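Local coordinates for protein alpha-glucosidase (Bacteroides thetaiotaomicron, PDB 5XFM) that hydrolyses beta-L-arabinopyranosides and alpha-galactosides, acting as a bifunctional, calcium-containing member of glycoside hydrolase family 97, at residues L269-W279 and P478-S486. The protein carries 1 engineered substitution. Sequence-based numbering, arbitrary orientation.
Sequences LKPIVETTVPW and PFIRNTVGS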
# COMPACT_ATOMS: atom_id res chain seq x y z
N LEU A 269 18.16 -3.23 -3.16
CA LEU A 269 16.74 -2.95 -3.26
C LEU A 269 15.87 -4.17 -2.96
O LEU A 269 14.68 -4.04 -2.68
CB LEU A 269 16.41 -2.39 -4.65
CG LEU A 269 16.70 -0.89 -4.82
CD1 LEU A 269 16.68 -0.49 -6.28
CD2 LEU A 269 15.68 -0.07 -4.03
N LYS A 270 16.48 -5.36 -3.01
CA LYS A 270 15.75 -6.62 -2.83
C LYS A 270 14.94 -6.75 -1.52
O LYS A 270 13.77 -7.15 -1.56
CB LYS A 270 16.73 -7.80 -2.94
CG LYS A 270 16.08 -9.16 -2.74
CD LYS A 270 17.12 -10.26 -2.68
CE LYS A 270 16.46 -11.63 -2.77
NZ LYS A 270 16.40 -12.31 -1.45
N PRO A 271 15.56 -6.44 -0.37
CA PRO A 271 14.75 -6.52 0.86
C PRO A 271 13.63 -5.47 0.92
O PRO A 271 12.61 -5.71 1.57
CB PRO A 271 15.78 -6.28 1.97
CG PRO A 271 16.86 -5.48 1.30
CD PRO A 271 16.95 -6.05 -0.07
N ILE A 272 13.84 -4.34 0.27
CA ILE A 272 12.81 -3.30 0.16
C ILE A 272 11.58 -3.83 -0.56
O ILE A 272 10.45 -3.68 -0.08
CB ILE A 272 13.34 -2.08 -0.61
CG1 ILE A 272 14.60 -1.54 0.07
CG2 ILE A 272 12.28 -1.01 -0.70
CD1 ILE A 272 14.32 -0.88 1.40
N VAL A 273 11.80 -4.47 -1.70
CA VAL A 273 10.70 -4.98 -2.50
C VAL A 273 10.05 -6.21 -1.89
O VAL A 273 8.82 -6.35 -1.95
CB VAL A 273 11.20 -5.30 -3.93
CG1 VAL A 273 10.17 -6.08 -4.72
CG2 VAL A 273 11.58 -4.00 -4.65
N GLU A 274 10.85 -7.05 -1.23
CA GLU A 274 10.37 -8.34 -0.74
C GLU A 274 9.97 -8.36 0.74
O GLU A 274 9.63 -9.42 1.27
CB GLU A 274 11.43 -9.41 -0.97
CG GLU A 274 11.64 -9.78 -2.43
CD GLU A 274 12.73 -10.82 -2.62
OE1 GLU A 274 13.14 -11.45 -1.63
OE2 GLU A 274 13.16 -11.01 -3.78
N THR A 275 10.01 -7.20 1.39
CA THR A 275 9.71 -7.12 2.82
C THR A 275 8.28 -7.55 3.17
O THR A 275 7.34 -7.30 2.41
CB THR A 275 9.93 -5.68 3.37
OG1 THR A 275 9.76 -5.68 4.79
CG2 THR A 275 8.94 -4.70 2.74
N THR A 276 8.15 -8.22 4.31
CA THR A 276 6.84 -8.60 4.82
C THR A 276 6.57 -8.02 6.21
O THR A 276 5.62 -8.41 6.88
CB THR A 276 6.67 -10.13 4.87
OG1 THR A 276 7.75 -10.72 5.61
CG2 THR A 276 6.66 -10.71 3.46
N VAL A 277 7.39 -7.06 6.62
CA VAL A 277 7.25 -6.51 7.97
C VAL A 277 5.87 -5.86 8.27
O VAL A 277 5.46 -5.87 9.43
CB VAL A 277 8.40 -5.51 8.29
CG1 VAL A 277 8.22 -4.18 7.57
CG2 VAL A 277 8.53 -5.30 9.80
N PRO A 278 5.13 -5.35 7.26
CA PRO A 278 3.79 -4.90 7.68
C PRO A 278 2.92 -6.02 8.25
O PRO A 278 1.99 -5.74 9.03
CB PRO A 278 3.17 -4.37 6.38
CG PRO A 278 4.31 -4.03 5.51
CD PRO A 278 5.39 -5.00 5.85
N TRP A 279 3.20 -7.26 7.87
CA TRP A 279 2.41 -8.40 8.30
C TRP A 279 3.15 -9.27 9.35
O TRP A 279 2.53 -10.09 10.02
CB TRP A 279 2.00 -9.21 7.07
CG TRP A 279 1.35 -8.32 6.05
CD1 TRP A 279 0.06 -7.87 6.07
CD2 TRP A 279 1.96 -7.74 4.89
NE1 TRP A 279 -0.17 -7.06 4.99
CE2 TRP A 279 0.99 -6.96 4.25
CE3 TRP A 279 3.25 -7.81 4.34
CZ2 TRP A 279 1.24 -6.26 3.07
CZ3 TRP A 279 3.50 -7.11 3.17
CH2 TRP A 279 2.51 -6.34 2.55
N PRO A 478 6.45 -0.51 -6.86
CA PRO A 478 6.89 -1.76 -6.24
C PRO A 478 7.94 -1.57 -5.15
O PRO A 478 8.10 -2.45 -4.31
CB PRO A 478 7.47 -2.56 -7.42
CG PRO A 478 7.62 -1.60 -8.53
CD PRO A 478 6.59 -0.56 -8.33
N PHE A 479 8.65 -0.44 -5.17
CA PHE A 479 9.66 -0.13 -4.16
C PHE A 479 9.07 0.58 -2.94
O PHE A 479 9.66 0.56 -1.85
CB PHE A 479 10.77 0.75 -4.76
CG PHE A 479 11.52 0.11 -5.90
CD1 PHE A 479 11.23 0.46 -7.22
CD2 PHE A 479 12.53 -0.80 -5.67
CE1 PHE A 479 11.92 -0.11 -8.27
CE2 PHE A 479 13.23 -1.37 -6.72
CZ PHE A 479 12.92 -1.03 -8.02
N ILE A 480 7.91 1.23 -3.11
CA ILE A 480 7.38 2.12 -2.06
C ILE A 480 5.91 1.84 -1.71
O ILE A 480 5.62 1.03 -0.83
CB ILE A 480 7.55 3.61 -2.47
CG1 ILE A 480 9.01 3.89 -2.85
CG2 ILE A 480 7.14 4.54 -1.33
CD1 ILE A 480 9.28 5.30 -3.30
N ARG A 481 4.97 2.50 -2.39
CA ARG A 481 3.57 2.42 -1.96
C ARG A 481 3.05 0.98 -1.89
O ARG A 481 2.43 0.59 -0.90
CB ARG A 481 2.67 3.24 -2.90
CG ARG A 481 1.17 2.91 -2.80
CD ARG A 481 0.58 3.17 -1.41
NE ARG A 481 -0.84 2.83 -1.38
CZ ARG A 481 -1.32 1.60 -1.20
NH1 ARG A 481 -0.49 0.58 -1.00
NH2 ARG A 481 -2.63 1.39 -1.23
N ASN A 482 3.31 0.20 -2.93
CA ASN A 482 2.71 -1.12 -3.07
C ASN A 482 3.46 -2.21 -2.28
O ASN A 482 2.90 -3.27 -1.99
CB ASN A 482 2.61 -1.45 -4.56
CG ASN A 482 1.66 -2.60 -4.85
OD1 ASN A 482 1.82 -3.31 -5.84
ND2 ASN A 482 0.67 -2.79 -3.98
N THR A 483 4.71 -1.94 -1.90
CA THR A 483 5.51 -2.93 -1.17
C THR A 483 4.99 -3.16 0.25
O THR A 483 5.20 -4.23 0.82
CB THR A 483 7.02 -2.52 -1.10
OG1 THR A 483 7.83 -3.67 -0.89
CG2 THR A 483 7.30 -1.52 0.01
N VAL A 484 4.32 -2.17 0.84
CA VAL A 484 3.80 -2.35 2.19
C VAL A 484 2.32 -2.72 2.20
O VAL A 484 1.74 -2.92 3.27
CB VAL A 484 3.97 -1.07 3.04
CG1 VAL A 484 5.44 -0.68 3.13
CG2 VAL A 484 3.15 0.07 2.47
N GLY A 485 1.69 -2.81 1.03
CA GLY A 485 0.28 -3.15 1.00
C GLY A 485 -0.42 -3.10 -0.34
O GLY A 485 0.07 -2.51 -1.31
N SER A 486 -1.60 -3.72 -0.39
CA SER A 486 -2.42 -3.77 -1.59
C SER A 486 -2.71 -2.38 -2.13
O SER A 486 -3.09 -1.47 -1.39
CB SER A 486 -3.74 -4.50 -1.33
OG SER A 486 -3.54 -5.87 -1.06
O HOH W 1 6.65 -4.71 -3.55
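One side-chain hydroxyl makes the direct hydrogen bond of this buried contact: Thr483 OG1 donates to Ile272 O at 2.7 Å. The hydroxyl lies in the carbonyl plane, on a lone pair, with a C=O...O angle of 139°. A chi1 of -157° sets OG1 roughly opposite the backbone N and turns it to the short helix 270-274. An ordered water adds a second link. It donates to Pro478 O at 2.8 Å and to Val273 O at 3.2 Å.

Apolar packing flanks these polar links. Leu269 and Phe479 meet nearly at right angles, with Leu269 CD1 3.6 Å from Phe479 CE2. Val273 CG2 approaches from the opposite side of the ring plane, 3.5 Å from Phe479 CD2. Ile272 CG2 rests against the carbonyl oxygen of Phe479. Further along, Pro278 CG packs on Val484 CB at 3.9 Å. Trp279 brings the benzo part of its indole to the backbone, with CZ2 3.4 Å from Val484 O. Gly485 CA sits at the indole edge, near the ring plane, while Pro278 CB covers one face. Trp279 NE1 is hydrogen-bonded to Glu442.

The contact joins the region following strand 256-266 of the N-terminal beta domain to a loop of the catalytic barrel domain. Phe559 and Val568 of the C-terminal domain pack beside it. A valine in place of Thr483 would probably leave Ile272 O without this hydroxyl donor and remove the direct hydrogen bond between the two segments. The amine of Lys88 hydrogen-bonds Val273 O, Thr275 O and Thr483 O, thus to both segments. Buried backbone carbonyls are thus met by a hydroxyl, a water and an amine, and the oxygens around Lys88 probably stabilise its positive charge.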